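Local coordinates for protein esterase (uncultured bacterium pCosCE1, PDB 7ATL) that hydrolyses carboxylic esters as a family VIII carboxylesterase related to beta-lactamases, and also shows promiscuous acyltransferase activity, at residues 147-150 / 151-155; 179-182 / 183-187; 287-290 / 291-295. All coordinates share one frame; numbering follows the deposited sequence.

The three contacts are local helix contacts, met in series along one beta-lactamase-family chain. Contact 1 opens helix 149-157, contact 2 covers the C-terminal part of the next helix, 174-186, and contact 3 begins helix 291-297 much later. The centres of contacts 1 and 2 lie 14 Å apart, and their helices pack directly, L153 CD1 reaching A180 CB at 3.4 Å. Contact 3 is separate, its centre 21 Å from that of contact 2 and 32 Å from that of contact 1. Yet contacts 2 and 3 both lean on helix 67-80, whose start carries an SxxK pattern consistent with the serine-lysine pair of this family. Helix 174-186 thus touches both helix 149-157 and the helix bearing that pattern.

Contact 1 (147-150 / 151-155); sequences LTLE and QNLRL
Q151 folds back over T148, and its side chain can be followed atom by atom. CB lies 3.5 Å from T148 O. CG, anti to its own carbonyl carbon (chi1 -77°), passes 3.2 Å from T148 OG1. The chain then runs extended, carrying OE1 past L147 CA to T148 N. That amide donates to Q151 OE1 over 3.0 Å, almost straight at the hydrogen (165°) but from well above the carbonyl plane. In return Q151 N donates to T148 OG1 at 3.1 Å, since chi1 66° sets that hydroxyl between backbone N and carbonyl carbon, facing the amide.

Across the first turn, E150 and R154 run side by side in the same direction. E150 OE1 takes a salt bridge from R154 NE at 2.9 Å, on the anti side of the carboxylate, and a longer bond from R154 NH2 at 3.3 Å. The guanidinium thus meets a single oxygen with its edge, and R154 also makes a cation-pi contact with W96. Towards helix 174-186, L149 and L153 cross with their CD1 atoms 3.9 Å apart. The reciprocal T148-Q151 pair is a capping box, the classic start of a helix, here that of 149-157.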
ATOM      1  N   LEU A 147      12.066   5.417 -17.674  1.00 29.01           N
ATOM      2  CA  LEU A 147      11.218   6.627 -17.561  1.00 27.54           C
ATOM      3  C   LEU A 147      11.521   7.373 -16.268  1.00 25.79           C
ATOM      4  O   LEU A 147      11.882   6.724 -15.261  1.00 22.86           O
ATOM      5  CB  LEU A 147       9.752   6.217 -17.601  1.00 27.89           C
ATOM      6  CG  LEU A 147       9.380   5.326 -18.779  1.00 30.26           C
ATOM      7  CD1 LEU A 147       7.927   4.933 -18.676  1.00 32.99           C
ATOM      8  CD2 LEU A 147       9.662   6.011 -20.113  1.00 30.46           C
ATOM      9  N   THR A 148      11.346   8.693 -16.337  1.00 24.07           N
ATOM     10  CA  THR A 148      11.011   9.567 -15.189  1.00 25.64           C
ATOM     11  C   THR A 148       9.519   9.381 -14.885  1.00 29.49           C
ATOM     12  O   THR A 148       8.753   8.870 -15.788  1.00 29.48           O
ATOM     13  CB  THR A 148      11.345  11.038 -15.470  1.00 25.28           C
ATOM     14  OG1 THR A 148      10.501  11.548 -16.514  1.00 21.87           O
ATOM     15  CG2 THR A 148      12.806  11.227 -15.836  1.00 24.82           C
ATOM     16  N   LEU A 149       9.111   9.764 -13.675  1.00 28.27           N
ATOM     17  CA  LEU A 149       7.690   9.794 -13.248  1.00 28.59           C
ATOM     18  C   LEU A 149       6.898  10.620 -14.261  1.00 27.53           C
ATOM     19  O   LEU A 149       5.857  10.172 -14.722  1.00 27.13           O
ATOM     20  CB  LEU A 149       7.616  10.435 -11.856  1.00 29.35           C
ATOM     21  CG  LEU A 149       6.217  10.587 -11.268  1.00 27.64           C
ATOM     22  CD1 LEU A 149       5.487   9.251 -11.272  1.00 26.48           C
ATOM     23  CD2 LEU A 149       6.299  11.126  -9.850  1.00 27.72           C
ATOM     24  N   GLU A 150       7.388  11.818 -14.564  1.00 28.78           N
ATOM     25  CA  GLU A 150       6.698  12.748 -15.485  1.00 28.55           C
ATOM     26  C   GLU A 150       6.467  12.037 -16.820  1.00 26.62           C
ATOM     27  O   GLU A 150       5.350  12.161 -17.352  1.00 25.55           O
ATOM     28  CB  GLU A 150       7.494  14.040 -15.677  1.00 28.58           C
ATOM     29  CG  GLU A 150       6.740  15.015 -16.554  1.00 29.25           C
ATOM     30  CD  GLU A 150       7.288  16.424 -16.645  1.00 31.74           C
ATOM     31  OE1 GLU A 150       7.249  16.972 -17.766  1.00 31.60           O
ATOM     32  OE2 GLU A 150       7.700  16.984 -15.592  1.00 33.85           O
ATOM     33  N   GLN A 151       7.489  11.343 -17.342  1.00 25.47           N
ATOM     34  CA  GLN A 151       7.428  10.670 -18.666  1.00 25.79           C
ATOM     35  C   GLN A 151       6.358   9.577 -18.577  1.00 23.72           C
ATOM     36  O   GLN A 151       5.529   9.490 -19.497  1.00 24.36           O
ATOM     37  CB  GLN A 151       8.789  10.122 -19.102  1.00 26.74           C
ATOM     38  CG  GLN A 151       9.762  11.168 -19.625  1.00 25.84           C
ATOM     39  CD  GLN A 151      11.172  10.630 -19.635  1.00 27.67           C
ATOM     40  OE1 GLN A 151      11.467   9.529 -19.184  1.00 29.47           O
ATOM     41  NE2 GLN A 151      12.096  11.414 -20.139  1.00 31.19           N
ATOM     42  N   ASN A 152       6.296   8.856 -17.461  1.00 22.32           N
ATOM     43  CA  ASN A 152       5.282   7.785 -17.271  1.00 22.06           C
ATOM     44  C   ASN A 152       3.866   8.367 -17.180  1.00 21.94           C
ATOM     45  O   ASN A 152       2.927   7.747 -17.729  1.00 21.20           O
ATOM     46  CB  ASN A 152       5.566   6.919 -16.050  1.00 21.49           C
ATOM     47  CG  ASN A 152       4.750   5.648 -16.090  1.00 21.22           C
ATOM     48  OD1 ASN A 152       4.635   5.036 -17.154  1.00 18.71           O
ATOM     49  ND2 ASN A 152       4.177   5.264 -14.949  1.00 22.69           N
ATOM     50  N   LEU A 153       3.701   9.506 -16.512  1.00 22.33           N
ATOM     51  CA  LEU A 153       2.361  10.116 -16.316  1.00 24.20           C
ATOM     52  C   LEU A 153       1.906  10.820 -17.611  1.00 24.42           C
ATOM     53  O   LEU A 153       0.664  10.920 -17.822  1.00 22.29           O
ATOM     54  CB  LEU A 153       2.389  11.061 -15.105  1.00 24.20           C
ATOM     55  CG  LEU A 153       2.675  10.394 -13.759  1.00 24.94           C
ATOM     56  CD1 LEU A 153       2.563  11.394 -12.624  1.00 25.10           C
ATOM     57  CD2 LEU A 153       1.755   9.206 -13.506  1.00 26.29           C
ATOM     58  N   ARG A 154       2.842  11.270 -18.452  1.00 23.27           N
ATOM     59  CA  ARG A 154       2.481  11.828 -19.776  1.00 25.20           C
ATOM     60  C   ARG A 154       1.961  10.691 -20.650  1.00 24.84           C
ATOM     61  O   ARG A 154       1.050  10.951 -21.475  1.00 25.87           O
ATOM     62  CB  ARG A 154       3.640  12.591 -20.422  1.00 27.03           C
ATOM     63  CG  ARG A 154       3.859  13.982 -19.828  1.00 26.71           C
ATOM     64  CD  ARG A 154       5.224  14.557 -20.186  1.00 24.76           C
ATOM     65  NE  ARG A 154       5.373  15.928 -19.737  1.00 24.70           N
ATOM     66  CZ  ARG A 154       4.797  16.990 -20.296  1.00 26.01           C
ATOM     67  NH1 ARG A 154       3.990  16.857 -21.333  1.00 23.88           N
ATOM     68  NH2 ARG A 154       5.007  18.195 -19.788  1.00 29.33           N
ATOM     69  N   LEU A 155       2.467   9.477 -20.456  1.00 24.96           N
ATOM     70  CA  LEU A 155       1.950   8.308 -21.203  1.00 25.48           C
ATOM     71  C   LEU A 155       0.535   8.010 -20.694  1.00 26.67           C
ATOM     72  O   LEU A 155      -0.378   7.826 -21.527  1.00 28.29           O
ATOM     73  CB  LEU A 155       2.915   7.122 -21.039  1.00 26.22           C
ATOM     74  CG  LEU A 155       4.279   7.237 -21.744  1.00 26.07           C
ATOM     75  CD1 LEU A 155       5.072   5.946 -21.572  1.00 26.44           C
ATOM     76  CD2 LEU A 155       4.157   7.555 -23.232  1.00 24.26           C
TER

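Contact 2 (179-182 / 183-187); sequences GAVL and EQVAG
E183 turns its CG anti to the carbonyl carbon (chi1 -68°) and extends fully at chi2, which lays the side chain back along the preceding turn towards A180. CB rests 3.3 Å from A180 O and CG 3.5 Å from G179 O. Water 1 lies within hydrogen-bonding distance of both E183 OE1 and A180 O, at 2.7 Å each; with further acceptors around it, not every one can receive a proton at once. A180 O, already bonded by Q184 N, thus also has this water beside it.

On another face the valines of successive turns cross obliquely: V181 CG1, anti to its backbone N, meets V185 CG2, which is anti to its carbonyl carbon, at 4.1 Å. Both valines also touch W93, while L182 faces helix 67-80. The i to i+4 backbone bonds run on to A186 N and L182 O, and the helix ends there, with G187 N bonded to E183 O.

E183 OE2 accepts from L190 N, and this bond ties helix 174-186 to the start of helix 190-199. With a backbone amide on one carboxylate oxygen and a water beside the other, the ionised form of E183 is probably stabilised.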
ATOM      1  N   GLY A 179       1.536  11.692  -6.184  1.00 27.12           N
ATOM      2  CA  GLY A 179       2.972  11.936  -5.938  1.00 26.31           C
ATOM      3  C   GLY A 179       3.492  13.104  -6.750  1.00 25.51           C
ATOM      4  O   GLY A 179       4.131  13.998  -6.172  1.00 23.68           O
ATOM      5  N   ALA A 180       3.195  13.115  -8.049  1.00 25.38           N
ATOM      6  CA  ALA A 180       3.604  14.204  -8.957  1.00 26.25           C
ATOM      7  C   ALA A 180       2.888  15.498  -8.549  1.00 24.07           C
ATOM      8  O   ALA A 180       3.527  16.553  -8.516  1.00 21.75           O
ATOM      9  CB  ALA A 180       3.340  13.814 -10.389  1.00 28.24           C
ATOM     10  N   VAL A 181       1.610  15.436  -8.208  1.00 23.03           N
ATOM     11  CA  VAL A 181       0.929  16.657  -7.696  1.00 24.73           C
ATOM     12  C   VAL A 181       1.708  17.179  -6.481  1.00 25.50           C
ATOM     13  O   VAL A 181       2.010  18.381  -6.433  1.00 27.13           O
ATOM     14  CB  VAL A 181      -0.541  16.408  -7.325  1.00 23.78           C
ATOM     15  CG1 VAL A 181      -1.101  17.579  -6.524  1.00 23.64           C
ATOM     16  CG2 VAL A 181      -1.387  16.120  -8.550  1.00 23.11           C
ATOM     17  N   LEU A 182       2.015  16.313  -5.528  1.00 25.22           N
ATOM     18  CA  LEU A 182       2.719  16.716  -4.285  1.00 27.16           C
ATOM     19  C   LEU A 182       4.052  17.418  -4.612  1.00 27.97           C
ATOM     20  O   LEU A 182       4.388  18.415  -3.922  1.00 31.01           O
ATOM     21  CB  LEU A 182       2.922  15.456  -3.443  1.00 28.80           C
ATOM     22  CG  LEU A 182       1.907  15.220  -2.334  1.00 28.48           C
ATOM     23  CD1 LEU A 182       0.487  15.501  -2.782  1.00 28.09           C
ATOM     24  CD2 LEU A 182       2.040  13.822  -1.786  1.00 28.76           C
ATOM     25  N   GLU A 183       4.789  16.948  -5.627  1.00 29.42           N
ATOM     26  CA  GLU A 183       6.038  17.607  -6.122  1.00 28.34           C
ATOM     27  C   GLU A 183       5.739  19.062  -6.507  1.00 26.36           C
ATOM     28  O   GLU A 183       6.503  19.959  -6.122  1.00 26.76           O
ATOM     29  CB  GLU A 183       6.632  16.900  -7.343  1.00 29.00           C
ATOM     30  CG  GLU A 183       7.194  15.528  -7.046  1.00 30.86           C
ATOM     31  CD  GLU A 183       7.850  14.839  -8.233  1.00 33.00           C
ATOM     32  OE1 GLU A 183       7.402  15.094  -9.399  1.00 28.96           O
ATOM     33  OE2 GLU A 183       8.813  14.035  -7.987  1.00 31.93           O
ATOM     34  N   GLN A 184       4.666  19.303  -7.244  1.00 24.16           N
ATOM     35  CA  GLN A 184       4.334  20.673  -7.690  1.00 25.15           C
ATOM     36  C   GLN A 184       3.938  21.528  -6.486  1.00 26.37           C
ATOM     37  O   GLN A 184       4.341  22.698  -6.456  1.00 28.71           O
ATOM     38  CB  GLN A 184       3.234  20.644  -8.744  1.00 25.26           C
ATOM     39  CG  GLN A 184       3.633  19.895 -10.003  1.00 24.50           C
ATOM     40  CD  GLN A 184       4.949  20.367 -10.564  1.00 24.09           C
ATOM     41  OE1 GLN A 184       5.824  19.576 -10.873  1.00 25.78           O
ATOM     42  NE2 GLN A 184       5.115  21.664 -10.660  1.00 23.06           N
ATOM     43  N   VAL A 185       3.214  20.974  -5.515  1.00 26.69           N
ATOM     44  CA  VAL A 185       2.782  21.745  -4.307  1.00 27.01           C
ATOM     45  C   VAL A 185       4.021  22.187  -3.506  1.00 27.94           C
ATOM     46  O   VAL A 185       4.081  23.379  -3.132  1.00 26.70           O
ATOM     47  CB  VAL A 185       1.806  20.943  -3.424  1.00 26.31           C
ATOM     48  CG1 VAL A 185       1.490  21.678  -2.131  1.00 25.21           C
ATOM     49  CG2 VAL A 185       0.532  20.558  -4.163  1.00 25.43           C
ATOM     50  N   ALA A 186       4.987  21.283  -3.275  1.00 30.27           N
ATOM     51  CA  ALA A 186       6.164  21.532  -2.397  1.00 30.89           C
ATOM     52  C   ALA A 186       7.365  22.104  -3.164  1.00 30.91           C
ATOM     53  O   ALA A 186       8.235  22.638  -2.506  1.00 31.06           O
ATOM     54  CB  ALA A 186       6.558  20.271  -1.681  1.00 31.29           C
ATOM     55  N   GLY A 187       7.413  21.987  -4.493  1.00 34.96           N
ATOM     56  CA  GLY A 187       8.512  22.489  -5.344  1.00 33.61           C
ATOM     57  C   GLY A 187       9.763  21.636  -5.200  1.00 35.76           C
ATOM     58  O   GLY A 187      10.872  22.179  -5.309  1.00 35.93           O
TER
HETATM   59  O   HOH W   1       5.450  16.606 -10.411  1.00 20.46           O

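Contact 3 (287-290 / 291-295); sequences GILQ and PATAA
L289 and T293 cross obliquely, the leucine reaching over from the chain ahead of the helix to the threonine in its first turn. L289 holds CG anti to the backbone N (chi1 -171°), and this swings the branch towards the helix. CD1 then meets T293 CG2 at 3.5 Å and T293 CB at 3.8 Å, while CD2 approaches A294 CB at 4.4 Å. In the threonine the methyl group is anti to the backbone N and OG1 lies beside that N. T293 CB therefore directs its methyl at L289 and its hydroxyl at E80.

Q290 sits at the N-cap, its side chain crossing P291 at a slant. The glutamine NE2 comes to 4.1 Å from P291 CD, and Q290 CB lies 3.7 Å from T293 OG1. The backbone begins the helix with one well-formed bond, A294 N to Q290 O at 3.1 Å, nearly straight at the hydrogen (170°). P291, lacking an amide hydrogen, is well tolerated at this first position because the helix has no i-4 carbonyl for it.

Helix 67-80 lies alongside. L289 packs on L73, T293 touches M76, and R77 NE bonds I288 O. E80 OE2 is bonded by both Q290 N and T293 OG1, so that one acidic oxygen pins the residue ahead of the helix and a side chain of its first turn. The two bonds would probably favour the carboxylate form of E80.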
ATOM      1  N   GLY A 287       0.782  18.118  16.301  1.00 53.55           N
ATOM      2  CA  GLY A 287       1.630  18.815  15.315  1.00 52.06           C
ATOM      3  C   GLY A 287       1.986  17.967  14.096  1.00 53.05           C
ATOM      4  O   GLY A 287       3.004  18.290  13.458  1.00 52.80           O
ATOM      5  N   ILE A 288       1.195  16.942  13.750  1.00 45.31           N
ATOM      6  CA  ILE A 288       1.457  16.090  12.551  1.00 43.12           C
ATOM      7  C   ILE A 288       0.150  15.855  11.778  1.00 39.25           C
ATOM      8  O   ILE A 288       0.113  16.165  10.573  1.00 36.96           O
ATOM      9  CB  ILE A 288       2.171  14.784  12.965  1.00 44.67           C
ATOM     10  CG1 ILE A 288       3.556  15.093  13.547  1.00 47.38           C
ATOM     11  CG2 ILE A 288       2.255  13.800  11.804  1.00 42.44           C
ATOM     12  CD1 ILE A 288       4.274  13.905  14.146  1.00 48.01           C
ATOM     13  N   LEU A 289      -0.874  15.325  12.443  1.00 32.30           N
ATOM     14  CA  LEU A 289      -2.190  15.048  11.838  1.00 30.94           C
ATOM     15  C   LEU A 289      -3.279  15.226  12.900  1.00 28.99           C
ATOM     16  O   LEU A 289      -3.206  14.546  13.928  1.00 26.99           O
ATOM     17  CB  LEU A 289      -2.155  13.623  11.276  1.00 30.38           C
ATOM     18  CG  LEU A 289      -3.357  13.220  10.420  1.00 29.65           C
ATOM     19  CD1 LEU A 289      -3.295  13.871   9.046  1.00 28.80           C
ATOM     20  CD2 LEU A 289      -3.435  11.713  10.279  1.00 29.53           C
ATOM     21  N   GLN A 290      -4.232  16.120  12.646  1.00 32.04           N
ATOM     22  CA  GLN A 290      -5.383  16.425  13.539  1.00 36.91           C
ATOM     23  C   GLN A 290      -6.294  15.200  13.618  1.00 36.99           C
ATOM     24  O   GLN A 290      -6.530  14.508  12.623  1.00 35.24           O
ATOM     25  CB  GLN A 290      -6.186  17.644  13.061  1.00 41.66           C
ATOM     26  CG  GLN A 290      -5.383  18.930  12.847  1.00 48.23           C
ATOM     27  CD  GLN A 290      -4.775  19.497  14.111  1.00 57.61           C
ATOM     28  OE1 GLN A 290      -4.835  20.700  14.367  1.00 68.21           O
ATOM     29  NE2 GLN A 290      -4.148  18.646  14.908  1.00 59.61           N
ATOM     30  N   PRO A 291      -6.818  14.882  14.823  1.00 39.10           N
ATOM     31  CA  PRO A 291      -7.798  13.799  14.977  1.00 39.05           C
ATOM     32  C   PRO A 291      -8.923  13.832  13.921  1.00 36.81           C
ATOM     33  O   PRO A 291      -9.337  12.784  13.440  1.00 35.24           O
ATOM     34  CB  PRO A 291      -8.370  14.069  16.386  1.00 37.95           C
ATOM     35  CG  PRO A 291      -7.229  14.727  17.134  1.00 37.33           C
ATOM     36  CD  PRO A 291      -6.497  15.554  16.097  1.00 37.91           C
ATOM     37  N   ALA A 292      -9.410  15.035  13.597  1.00 34.82           N
ATOM     38  CA  ALA A 292     -10.514  15.273  12.632  1.00 33.09           C
ATOM     39  C   ALA A 292     -10.120  14.761  11.239  1.00 29.48           C
ATOM     40  O   ALA A 292     -10.980  14.130  10.577  1.00 29.75           O
ATOM     41  CB  ALA A 292     -10.888  16.738  12.605  1.00 31.01           C
ATOM     42  N   THR A 293      -8.887  15.039  10.810  1.00 28.13           N
ATOM     43  CA  THR A 293      -8.304  14.541   9.532  1.00 29.46           C
ATOM     44  C   THR A 293      -8.257  13.001   9.560  1.00 29.24           C
ATOM     45  O   THR A 293      -8.754  12.367   8.590  1.00 28.85           O
ATOM     46  CB  THR A 293      -6.918  15.144   9.289  1.00 30.36           C
ATOM     47  OG1 THR A 293      -6.986  16.528   9.610  1.00 29.68           O
ATOM     48  CG2 THR A 293      -6.438  14.987   7.865  1.00 33.21           C
ATOM     49  N   ALA A 294      -7.718  12.411  10.632  1.00 25.87           N
ATOM     50  CA  ALA A 294      -7.714  10.950  10.827  1.00 25.47           C
ATOM     51  C   ALA A 294      -9.127  10.433  10.610  1.00 25.70           C
ATOM     52  O   ALA A 294      -9.287   9.464   9.852  1.00 26.58           O
ATOM     53  CB  ALA A 294      -7.221  10.572  12.201  1.00 26.86           C
ATOM     54  N   ALA A 295     -10.120  11.039  11.261  1.00 27.52           N
ATOM     55  CA  ALA A 295     -11.540  10.595  11.178  1.00 26.47           C
ATOM     56  C   ALA A 295     -12.043  10.721   9.741  1.00 24.39           C
ATOM     57  O   ALA A 295     -12.799   9.827   9.319  1.00 24.45           O
ATOM     58  CB  ALA A 295     -12.423  11.382  12.111  1.00 26.72           C
TER